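Local coordinates for protein glycoside Hydrolase Family 43_12 (Metagenome, PDB 7JVH) that probably hydrolyses arabinofuranosyl or xylosyl linkages in plant cell-wall polysaccharides, as a family 43 glycoside hydrolase from a capybara gut metagenome, at residues Y53-Y61 with F376-Y384; Y315-R323 with G333-W343. All coordinates share one frame; numbering follows the deposited sequence.

Contact 1 of 2, residues Y53-Y61 with F376-Y384; sequences YSPILQGCY and FFPNGNFTY
N379 reaches into the loop at P55 and I56, where a cis peptide bond precedes P55, and grips it through its amide. N379 ND2 donates to P55 O at 2.9 Å, in the amide plane and on a carbonyl lone pair. A weak second bond runs to I56 O. At the other end of the amide, OD1 accepts a hydrogen bond from the backbone N of G380. A water donates to both OD1 and P55 O. Q58 NE2 adds a bond to G380 O at 3.1 Å. Its amide stacks on that of N379, planes 16° apart. Q58 OE1 lies at the edge of the F382 ring, 3.4 Å from CE2.

The remaining contacts are mostly aromatic and apolar. F377 has CG anti to its own N (chi1 -160°), which carries the ring toward L57 and Y61. Its edge meets the face of Y61 (offset edge-to-face, planes at 86°), and Y61 OH lies at the F377 edge. L57 CD2 is 3.5 Å from F377 CE2.

The contact joins a loop of the family 43 region to the chain entering strand 383-386. I56 and L57 form a classic beta bulge against T336 of strand 335-342, and N379 touches Y42 of helix 40-43.

Contact 2 of 2, residues Y315-R323 with G333-W343; sequences YYGVFLGIR and GRETFMLPVDW
F319 and F337 meet with a methylene over a ring face. F337 CB sits 3.6 Å from the centroid of the F319 ring, a CH-pi contact. L339 CG comes to the edge of the same ring. F319 CG stands between its backbone N and carbonyl carbon (chi1 57°), which brings the ring back over the neighbouring strand. The F337 ring has F319 O at its edge, and its CE1 lies 3.4 Å from G321 CA. At the far end W343 turns an edge to one face of Y315, with planes at 62°. M338, a selenomethionine, makes a Met-aromatic contact with Y316; SE lies obliquely, 5.4 Å from the ring centroid.

Strands 316-322 and 335-342 are antiparallel neighbours in one four-stranded sheet, consistent with a blade of the family 43 propeller. F319 and F337 exchange two hydrogen bonds, and so do G321 and E335. G317 N donates to L339 O, but the return bond from L339 N is weak. V341 N bonds to Y315 O.

R323 and E335 form a salt bridge. R323 NH2 donates to the syn lone pair of E335 OE2 at 2.8 Å. R323 NE lies 2.7 Å from E335 OE1, but that hydrogen bond is bent and weak. The guanidinium and carboxylate planes are 30° apart. A water joins R323 N to G333 O and, weakly, to OE1.

R323 NH1 has a second salt bridge, to D39. The buried E335 carboxylate is met by R323, the water and G59 N, which would be expected to stabilise its negative charge.

In the fold
Both contacts are buried, but they do different work. Contact 2 is local. It joins the two inner strands of a four-stranded blade, consistent with the five-bladed propeller of family 43, and rests on backbone pairing and apolar packing, with one salt bridge at its end. Contact 1 is long-range. It ties a loop of the family 43 region to the chain leading into strand 383-386, which belongs to another sheet, and it relies on side-chain amides gripping backbone carbonyls. The two meet at strand 335-342, where T336 OG1 bonds to Y61 O. Along the chain, contact 2 is nested within the loop that contact 1 closes.

Contact 1 of 2, residues Y53-Y61 with F376-Y384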
loop_
_atom_site.group_PDB
_atom_site.type_symbol
_atom_site.label_atom_id
_atom_site.label_comp_id
_atom_site.label_asym_id
_atom_site.label_seq_id
_atom_site.Cartn_x
_atom_site.Cartn_y
_atom_site.Cartn_z
ATOM N N TYR A 53 -1.824 -17.961 5.484
ATOM C CA TYR A 53 -0.633 -17.125 5.549
ATOM C C TYR A 53 -0.995 -15.692 5.948
ATOM O O TYR A 53 -1.978 -15.139 5.454
ATOM C CB TYR A 53 0.077 -17.131 4.191
ATOM C CG TYR A 53 0.686 -18.476 3.801
ATOM C CD1 TYR A 53 1.574 -19.128 4.650
ATOM C CD2 TYR A 53 0.407 -19.071 2.572
ATOM C CE1 TYR A 53 2.162 -20.317 4.296
ATOM C CE2 TYR A 53 0.988 -20.272 2.209
ATOM C CZ TYR A 53 1.862 -20.894 3.078
ATOM O OH TYR A 53 2.445 -22.095 2.765
ATOM N N SER A 54 -0.104 -15.213 6.808
ATOM C CA SER A 54 -0.007 -13.851 7.357
ATOM C C SER A 54 1.410 -13.331 7.120
ATOM O O SER A 54 2.359 -13.821 7.691
ATOM C CB SER A 54 -0.384 -13.778 8.786
ATOM O OG SER A 54 -0.501 -12.433 9.180
ATOM N N PRO A 55 1.441 -12.110 6.268
ATOM C CA PRO A 55 0.424 -11.123 5.886
ATOM C C PRO A 55 -0.656 -11.556 4.896
ATOM O O PRO A 55 -0.373 -12.233 3.907
ATOM C CB PRO A 55 1.266 -10.029 5.228
ATOM C CG PRO A 55 2.442 -10.739 4.660
ATOM C CD PRO A 55 2.753 -11.817 5.667
ATOM N N ILE A 56 -1.884 -11.120 5.153
ATOM C CA ILE A 56 -3.050 -11.474 4.300
ATOM C C ILE A 56 -3.012 -10.665 3.011
ATOM O O ILE A 56 -3.660 -11.074 2.068
ATOM C CB ILE A 56 -4.368 -11.291 5.063
ATOM C CG1 ILE A 56 -4.660 -9.820 5.352
ATOM C CG2 ILE A 56 -4.346 -12.119 6.331
ATOM C CD1 ILE A 56 -5.384 -9.600 6.650
ATOM N N LEU A 57 -2.373 -9.502 3.043
ATOM C CA LEU A 57 -2.130 -8.704 1.840
ATOM C C LEU A 57 -0.634 -8.528 1.714
ATOM O O LEU A 57 -0.014 -7.854 2.506
ATOM C CB LEU A 57 -2.820 -7.351 1.902
ATOM C CG LEU A 57 -4.320 -7.284 2.148
ATOM C CD1 LEU A 57 -4.758 -5.836 2.316
ATOM C CD2 LEU A 57 -5.088 -7.935 1.017
ATOM N N GLN A 58 -0.059 -9.185 0.711
ATOM C CA GLN A 58 1.357 -9.149 0.415
ATOM C C GLN A 58 1.618 -7.925 -0.441
ATOM O O GLN A 58 0.759 -7.518 -1.226
ATOM C CB GLN A 58 1.763 -10.420 -0.342
ATOM C CG GLN A 58 1.549 -11.710 0.426
ATOM C CD GLN A 58 1.567 -12.940 -0.459
ATOM O OE1 GLN A 58 0.740 -13.082 -1.350
ATOM N NE2 GLN A 58 2.519 -13.844 -0.207
ATOM N N GLY A 59 2.820 -7.365 -0.308
ATOM C CA GLY A 59 3.214 -6.153 -1.016
ATOM C C GLY A 59 2.706 -4.894 -0.317
ATOM O O GLY A 59 2.090 -4.979 0.758
ATOM N N CYS A 60 2.946 -3.738 -0.938
ATOM C CA CYS A 60 2.620 -2.445 -0.347
ATOM C C CYS A 60 1.120 -2.282 -0.087
ATOM O O CYS A 60 0.341 -1.937 -0.992
ATOM C CB CYS A 60 3.118 -1.282 -1.197
ATOM S SG CYS A 60 3.058 0.312 -0.331
ATOM N N TYR A 61 0.735 -2.566 1.166
ATOM C CA TYR A 61 -0.612 -2.349 1.670
ATOM C C TYR A 61 -0.476 -1.907 3.121
ATOM O O TYR A 61 -0.769 -2.674 4.035
ATOM C CB TYR A 61 -1.460 -3.609 1.560
ATOM C CG TYR A 61 -1.784 -3.964 0.131
ATOM C CD1 TYR A 61 -2.865 -3.388 -0.520
ATOM C CD2 TYR A 61 -0.991 -4.855 -0.577
ATOM C CE1 TYR A 61 -3.162 -3.716 -1.831
ATOM C CE2 TYR A 61 -1.290 -5.193 -1.895
ATOM C CZ TYR A 61 -2.378 -4.627 -2.513
ATOM O OH TYR A 61 -2.694 -4.941 -3.820
ATOM N N PHE A 376 -11.049 -14.505 -5.377
ATOM C CA PHE A 376 -10.408 -14.101 -4.109
ATOM C C PHE A 376 -8.974 -13.664 -4.348
ATOM O O PHE A 376 -8.316 -14.192 -5.223
ATOM C CB PHE A 376 -10.434 -15.251 -3.112
ATOM C CG PHE A 376 -11.791 -15.439 -2.500
ATOM C CD1 PHE A 376 -12.308 -14.493 -1.644
ATOM C CD2 PHE A 376 -12.567 -16.532 -2.822
ATOM C CE1 PHE A 376 -13.567 -14.651 -1.100
ATOM C CE2 PHE A 376 -13.825 -16.684 -2.278
ATOM C CZ PHE A 376 -14.322 -15.745 -1.420
ATOM N N PHE A 377 -8.542 -12.722 -3.525
ATOM C CA PHE A 377 -7.209 -12.168 -3.560
ATOM C C PHE A 377 -6.210 -13.275 -3.232
ATOM O O PHE A 377 -6.460 -14.077 -2.336
ATOM C CB PHE A 377 -7.125 -11.025 -2.541
ATOM C CG PHE A 377 -5.994 -10.066 -2.775
ATOM C CD1 PHE A 377 -5.993 -9.241 -3.887
ATOM C CD2 PHE A 377 -4.959 -9.951 -1.859
ATOM C CE1 PHE A 377 -4.958 -8.333 -4.091
ATOM C CE2 PHE A 377 -3.917 -9.069 -2.072
ATOM C CZ PHE A 377 -3.919 -8.240 -3.180
ATOM N N PRO A 378 -5.055 -13.359 -3.936
ATOM C CA PRO A 378 -4.097 -14.441 -3.710
ATOM C C PRO A 378 -3.302 -14.283 -2.433
ATOM O O PRO A 378 -3.399 -13.263 -1.785
ATOM C CB PRO A 378 -3.168 -14.327 -4.919
ATOM C CG PRO A 378 -3.197 -12.873 -5.263
ATOM C CD PRO A 378 -4.607 -12.416 -4.977
ATOM N N ASN A 379 -2.560 -15.331 -2.060
ATOM C CA ASN A 379 -1.537 -15.292 -1.017
ATOM C C ASN A 379 -0.562 -16.444 -1.245
ATOM O O ASN A 379 -0.674 -17.170 -2.248
ATOM C CB ASN A 379 -2.150 -15.327 0.386
ATOM C CG ASN A 379 -1.363 -14.490 1.378
ATOM O OD1 ASN A 379 -0.213 -14.811 1.704
ATOM N ND2 ASN A 379 -1.950 -13.397 1.836
ATOM N N GLY A 380 0.415 -16.602 -0.353
ATOM C CA GLY A 380 1.481 -17.570 -0.559
ATOM C C GLY A 380 2.234 -17.296 -1.862
ATOM O O GLY A 380 2.409 -16.148 -2.255
ATOM N N ASN A 381 2.688 -18.369 -2.508
ATOM C CA ASN A 381 3.319 -18.329 -3.816
ATOM C C ASN A 381 2.291 -18.724 -4.861
ATOM O O ASN A 381 1.567 -19.695 -4.703
ATOM C CB ASN A 381 4.532 -19.248 -3.867
ATOM C CG ASN A 381 5.714 -18.678 -3.133
ATOM O OD1 ASN A 381 5.820 -17.467 -2.973
ATOM N ND2 ASN A 381 6.614 -19.527 -2.680
ATOM N N PHE A 382 2.223 -17.927 -5.932
ATOM C CA PHE A 382 1.189 -18.029 -6.939
ATOM C C PHE A 382 1.661 -17.357 -8.222
ATOM O O PHE A 382 2.718 -16.732 -8.257
ATOM C CB PHE A 382 -0.101 -17.400 -6.441
ATOM C CG PHE A 382 0.014 -15.926 -6.153
ATOM C CD1 PHE A 382 -0.201 -14.984 -7.136
ATOM C CD2 PHE A 382 0.336 -15.486 -4.874
ATOM C CE1 PHE A 382 -0.100 -13.640 -6.852
ATOM C CE2 PHE A 382 0.429 -14.146 -4.588
ATOM C CZ PHE A 382 0.217 -13.215 -5.578
ATOM N N THR A 383 0.860 -17.509 -9.276
ATOM C CA THR A 383 1.103 -16.908 -10.567
ATOM C C THR A 383 -0.159 -16.184 -10.987
ATOM O O THR A 383 -1.253 -16.761 -10.944
ATOM C CB THR A 383 1.495 -17.950 -11.625
ATOM O OG1 THR A 383 2.842 -18.356 -11.381
ATOM C CG2 THR A 383 1.402 -17.391 -13.028
ATOM N N TYR A 384 0.013 -14.907 -11.377
ATOM C CA TYR A 384 -1.044 -14.092 -11.943
ATOM C C TYR A 384 -0.669 -13.783 -13.390
ATOM O O TYR A 384 0.297 -13.060 -13.650
ATOM C CB TYR A 384 -1.220 -12.816 -11.134
ATOM C CG TYR A 384 -2.166 -11.794 -11.736
ATOM C CD1 TYR A 384 -3.357 -12.185 -12.328
ATOM C CD2 TYR A 384 -1.875 -10.420 -11.685
ATOM C CE1 TYR A 384 -4.221 -11.263 -12.876
ATOM C CE2 TYR A 384 -2.756 -9.485 -12.226
ATOM C CZ TYR A 384 -3.923 -9.911 -12.820
ATOM O OH TYR A 384 -4.813 -9.019 -13.368
HETATM O O HOH W 1 1.543 -13.994 3.428
#

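Contact 2 of 2, residues Y315-R323 with G333-W343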
loop_
_atom_site.group_PDB
_atom_site.type_symbol
_atom_site.label_atom_id
_atom_site.label_comp_id
_atom_site.label_asym_id
_atom_site.label_seq_id
_atom_site.Cartn_x
_atom_site.Cartn_y
_atom_site.Cartn_z
ATOM N N TYR A 315 -12.489 -11.101 18.487
ATOM C CA TYR A 315 -11.844 -9.946 17.859
ATOM C C TYR A 315 -10.586 -10.300 17.049
ATOM O O TYR A 315 -9.827 -11.200 17.420
ATOM C CB TYR A 315 -11.464 -8.889 18.916
ATOM C CG TYR A 315 -12.638 -8.170 19.521
ATOM C CD1 TYR A 315 -13.396 -8.763 20.524
ATOM C CD2 TYR A 315 -13.000 -6.897 19.088
ATOM C CE1 TYR A 315 -14.475 -8.119 21.083
ATOM C CE2 TYR A 315 -14.085 -6.230 19.648
ATOM C CZ TYR A 315 -14.816 -6.856 20.648
ATOM O OH TYR A 315 -15.895 -6.236 21.216
ATOM N N TYR A 316 -10.346 -9.530 15.992
ATOM C CA TYR A 316 -9.165 -9.703 15.113
ATOM C C TYR A 316 -8.498 -8.350 14.863
ATOM O O TYR A 316 -9.194 -7.381 14.631
ATOM C CB TYR A 316 -9.599 -10.381 13.816
ATOM C CG TYR A 316 -9.932 -11.826 14.034
ATOM C CD1 TYR A 316 -11.239 -12.256 14.130
ATOM C CD2 TYR A 316 -8.928 -12.746 14.225
ATOM C CE1 TYR A 316 -11.540 -13.583 14.364
ATOM C CE2 TYR A 316 -9.209 -14.074 14.463
ATOM C CZ TYR A 316 -10.518 -14.491 14.525
ATOM O OH TYR A 316 -10.776 -15.802 14.758
ATOM N N GLY A 317 -7.171 -8.312 14.890
ATOM C CA GLY A 317 -6.445 -7.052 14.663
ATOM C C GLY A 317 -5.560 -7.077 13.431
ATOM O O GLY A 317 -4.686 -7.919 13.354
ATOM N N VAL A 318 -5.770 -6.144 12.510
ATOM C CA VAL A 318 -4.918 -6.071 11.295
ATOM C C VAL A 318 -3.851 -5.015 11.553
ATOM O O VAL A 318 -4.164 -4.053 12.206
ATOM C CB VAL A 318 -5.740 -5.726 10.047
ATOM C CG1 VAL A 318 -6.727 -6.817 9.689
ATOM C CG2 VAL A 318 -6.428 -4.388 10.183
ATOM N N PHE A 319 -2.629 -5.224 11.078
ATOM C CA PHE A 319 -1.559 -4.222 11.288
ATOM C C PHE A 319 -0.565 -4.250 10.127
ATOM O O PHE A 319 -0.767 -4.999 9.196
ATOM C CB PHE A 319 -0.845 -4.451 12.616
ATOM C CG PHE A 319 -0.231 -5.809 12.806
ATOM C CD1 PHE A 319 -1.017 -6.927 12.983
ATOM C CD2 PHE A 319 1.136 -5.968 12.847
ATOM C CE1 PHE A 319 -0.447 -8.169 13.187
ATOM C CE2 PHE A 319 1.702 -7.212 13.049
ATOM C CZ PHE A 319 0.911 -8.310 13.219
ATOM N N LEU A 320 0.475 -3.424 10.211
ATOM C CA LEU A 320 1.459 -3.378 9.161
ATOM C C LEU A 320 2.760 -3.936 9.659
ATOM O O LEU A 320 3.029 -3.890 10.862
ATOM C CB LEU A 320 1.628 -1.953 8.607
ATOM C CG LEU A 320 2.383 -0.906 9.417
ATOM C CD1 LEU A 320 3.890 -1.113 9.351
ATOM C CD2 LEU A 320 2.018 0.495 8.935
ATOM N N GLY A 321 3.545 -4.480 8.717
ATOM C CA GLY A 321 4.862 -4.999 8.989
ATOM C C GLY A 321 5.599 -5.100 7.679
ATOM O O GLY A 321 5.011 -4.918 6.615
ATOM N N ILE A 322 6.905 -5.361 7.771
ATOM C CA ILE A 322 7.754 -5.667 6.650
ATOM C C ILE A 322 8.364 -7.074 6.788
ATOM O O ILE A 322 8.651 -7.536 7.892
ATOM C CB ILE A 322 8.900 -4.651 6.542
ATOM C CG1 ILE A 322 9.851 -4.723 7.737
ATOM C CG2 ILE A 322 8.345 -3.253 6.427
ATOM C CD1 ILE A 322 11.124 -3.908 7.512
ATOM N N ARG A 323 8.553 -7.765 5.656
ATOM C CA ARG A 323 9.356 -8.983 5.622
ATOM C C ARG A 323 10.666 -8.632 4.925
ATOM O O ARG A 323 10.739 -8.721 3.705
ATOM C CB ARG A 323 8.608 -10.121 4.908
ATOM C CG ARG A 323 7.257 -10.494 5.461
ATOM C CD ARG A 323 6.554 -11.567 4.640
ATOM N NE ARG A 323 5.888 -11.069 3.444
ATOM C CZ ARG A 323 6.179 -11.425 2.182
ATOM N NH1 ARG A 323 7.129 -12.317 1.900
ATOM N NH2 ARG A 323 5.512 -10.866 1.163
ATOM N N GLY A 333 7.562 -3.256 0.529
ATOM C CA GLY A 333 6.790 -2.256 1.237
ATOM C C GLY A 333 6.289 -2.805 2.566
ATOM O O GLY A 333 6.717 -3.876 3.008
ATOM N N ARG A 334 5.378 -2.067 3.196
ATOM C CA ARG A 334 4.735 -2.482 4.426
ATOM C C ARG A 334 3.424 -3.191 4.087
ATOM O O ARG A 334 2.614 -2.682 3.295
ATOM C CB ARG A 334 4.481 -1.273 5.337
ATOM C CG ARG A 334 5.739 -0.585 5.845
ATOM C CD ARG A 334 5.406 0.768 6.453
ATOM N NE ARG A 334 4.914 1.683 5.414
ATOM C CZ ARG A 334 4.239 2.804 5.618
ATOM N NH1 ARG A 334 3.955 3.231 6.855
ATOM N NH2 ARG A 334 3.857 3.515 4.575
ATOM N N GLU A 335 3.224 -4.369 4.691
ATOM C CA GLU A 335 2.139 -5.271 4.325
ATOM C C GLU A 335 1.114 -5.367 5.450
ATOM O O GLU A 335 1.411 -4.988 6.596
ATOM C CB GLU A 335 2.722 -6.645 4.027
ATOM C CG GLU A 335 3.929 -6.577 3.098
ATOM C CD GLU A 335 4.532 -7.923 2.795
ATOM O OE1 GLU A 335 5.334 -8.394 3.586
ATOM O OE2 GLU A 335 4.219 -8.485 1.733
ATOM N N THR A 336 -0.104 -5.753 5.084
ATOM C CA THR A 336 -1.210 -5.895 6.051
ATOM C C THR A 336 -1.176 -7.280 6.678
ATOM O O THR A 336 -1.516 -8.228 6.003
ATOM C CB THR A 336 -2.567 -5.813 5.365
ATOM O OG1 THR A 336 -2.686 -4.482 4.892
ATOM C CG2 THR A 336 -3.704 -6.103 6.311
ATOM N N PHE A 337 -0.795 -7.352 7.944
ATOM C CA PHE A 337 -0.743 -8.627 8.681
ATOM C C PHE A 337 -1.990 -8.751 9.531
ATOM O O PHE A 337 -2.640 -7.767 9.791
ATOM C CB PHE A 337 0.383 -8.594 9.702
ATOM C CG PHE A 337 1.748 -8.725 9.097
ATOM C CD1 PHE A 337 2.255 -7.733 8.286
ATOM C CD2 PHE A 337 2.516 -9.843 9.337
ATOM C CE1 PHE A 337 3.512 -7.858 7.735
ATOM C CE2 PHE A 337 3.775 -9.960 8.791
ATOM C CZ PHE A 337 4.269 -8.969 7.989
HETATM N N MSE A 338 -2.303 -9.956 9.993
HETATM C CA MSE A 338 -3.468 -10.121 10.889
HETATM C C MSE A 338 -3.093 -11.030 12.049
HETATM O O MSE A 338 -2.113 -11.748 11.923
HETATM C CB MSE A 338 -4.705 -10.625 10.158
HETATM C CG MSE A 338 -5.971 -10.165 10.816
HETATM SE SE MSE A 338 -7.522 -11.026 10.117
HETATM C CE MSE A 338 -8.747 -9.916 9.167
ATOM N N LEU A 339 -3.843 -10.937 13.144
ATOM C CA LEU A 339 -3.631 -11.739 14.371
ATOM C C LEU A 339 -4.966 -11.819 15.112
ATOM O O LEU A 339 -5.766 -10.907 14.968
ATOM C CB LEU A 339 -2.609 -11.024 15.249
ATOM C CG LEU A 339 -1.144 -11.368 15.030
ATOM C CD1 LEU A 339 -0.289 -10.747 16.110
ATOM C CD2 LEU A 339 -0.940 -12.861 15.003
ATOM N N PRO A 340 -5.255 -12.881 15.883
ATOM C CA PRO A 340 -6.490 -12.964 16.636
ATOM C C PRO A 340 -6.336 -12.068 17.869
ATOM O O PRO A 340 -5.252 -11.924 18.343
ATOM C CB PRO A 340 -6.557 -14.436 17.053
ATOM C CG PRO A 340 -5.492 -15.109 16.250
ATOM C CD PRO A 340 -4.434 -14.056 16.063
ATOM N N VAL A 341 -7.429 -11.497 18.358
ATOM C CA VAL A 341 -7.310 -10.604 19.542
ATOM C C VAL A 341 -8.246 -11.070 20.658
ATOM O O VAL A 341 -9.427 -11.144 20.421
ATOM C CB VAL A 341 -7.593 -9.142 19.148
ATOM C CG1 VAL A 341 -7.809 -8.260 20.364
ATOM C CG2 VAL A 341 -6.491 -8.578 18.278
ATOM N N ASP A 342 -7.708 -11.395 21.827
ATOM C CA ASP A 342 -8.554 -11.743 22.960
ATOM C C ASP A 342 -8.930 -10.452 23.697
ATOM O O ASP A 342 -8.056 -9.720 24.156
ATOM C CB ASP A 342 -7.830 -12.704 23.908
ATOM C CG ASP A 342 -8.661 -13.082 25.126
ATOM O OD1 ASP A 342 -9.747 -12.523 25.353
ATOM O OD2 ASP A 342 -8.218 -13.953 25.882
ATOM N N TRP A 343 -10.239 -10.190 23.790
ATOM C CA TRP A 343 -10.756 -9.053 24.528
ATOM C C TRP A 343 -11.856 -9.472 25.498
ATOM O O TRP A 343 -12.850 -8.791 25.647
ATOM C CB TRP A 343 -11.252 -7.960 23.569
ATOM C CG TRP A 343 -11.141 -6.578 24.144
ATOM C CD1 TRP A 343 -10.921 -6.250 25.459
ATOM C CD2 TRP A 343 -11.260 -5.336 23.436
ATOM N NE1 TRP A 343 -10.883 -4.882 25.607
ATOM C CE2 TRP A 343 -11.091 -4.296 24.381
ATOM C CE3 TRP A 343 -11.500 -5.000 22.105
ATOM C CZ2 TRP A 343 -11.149 -2.950 24.027
ATOM C CZ3 TRP A 343 -11.552 -3.653 21.752
ATOM C CH2 TRP A 343 -11.400 -2.646 22.714
HETATM O O HOH W 2 7.691 -6.600 3.405
#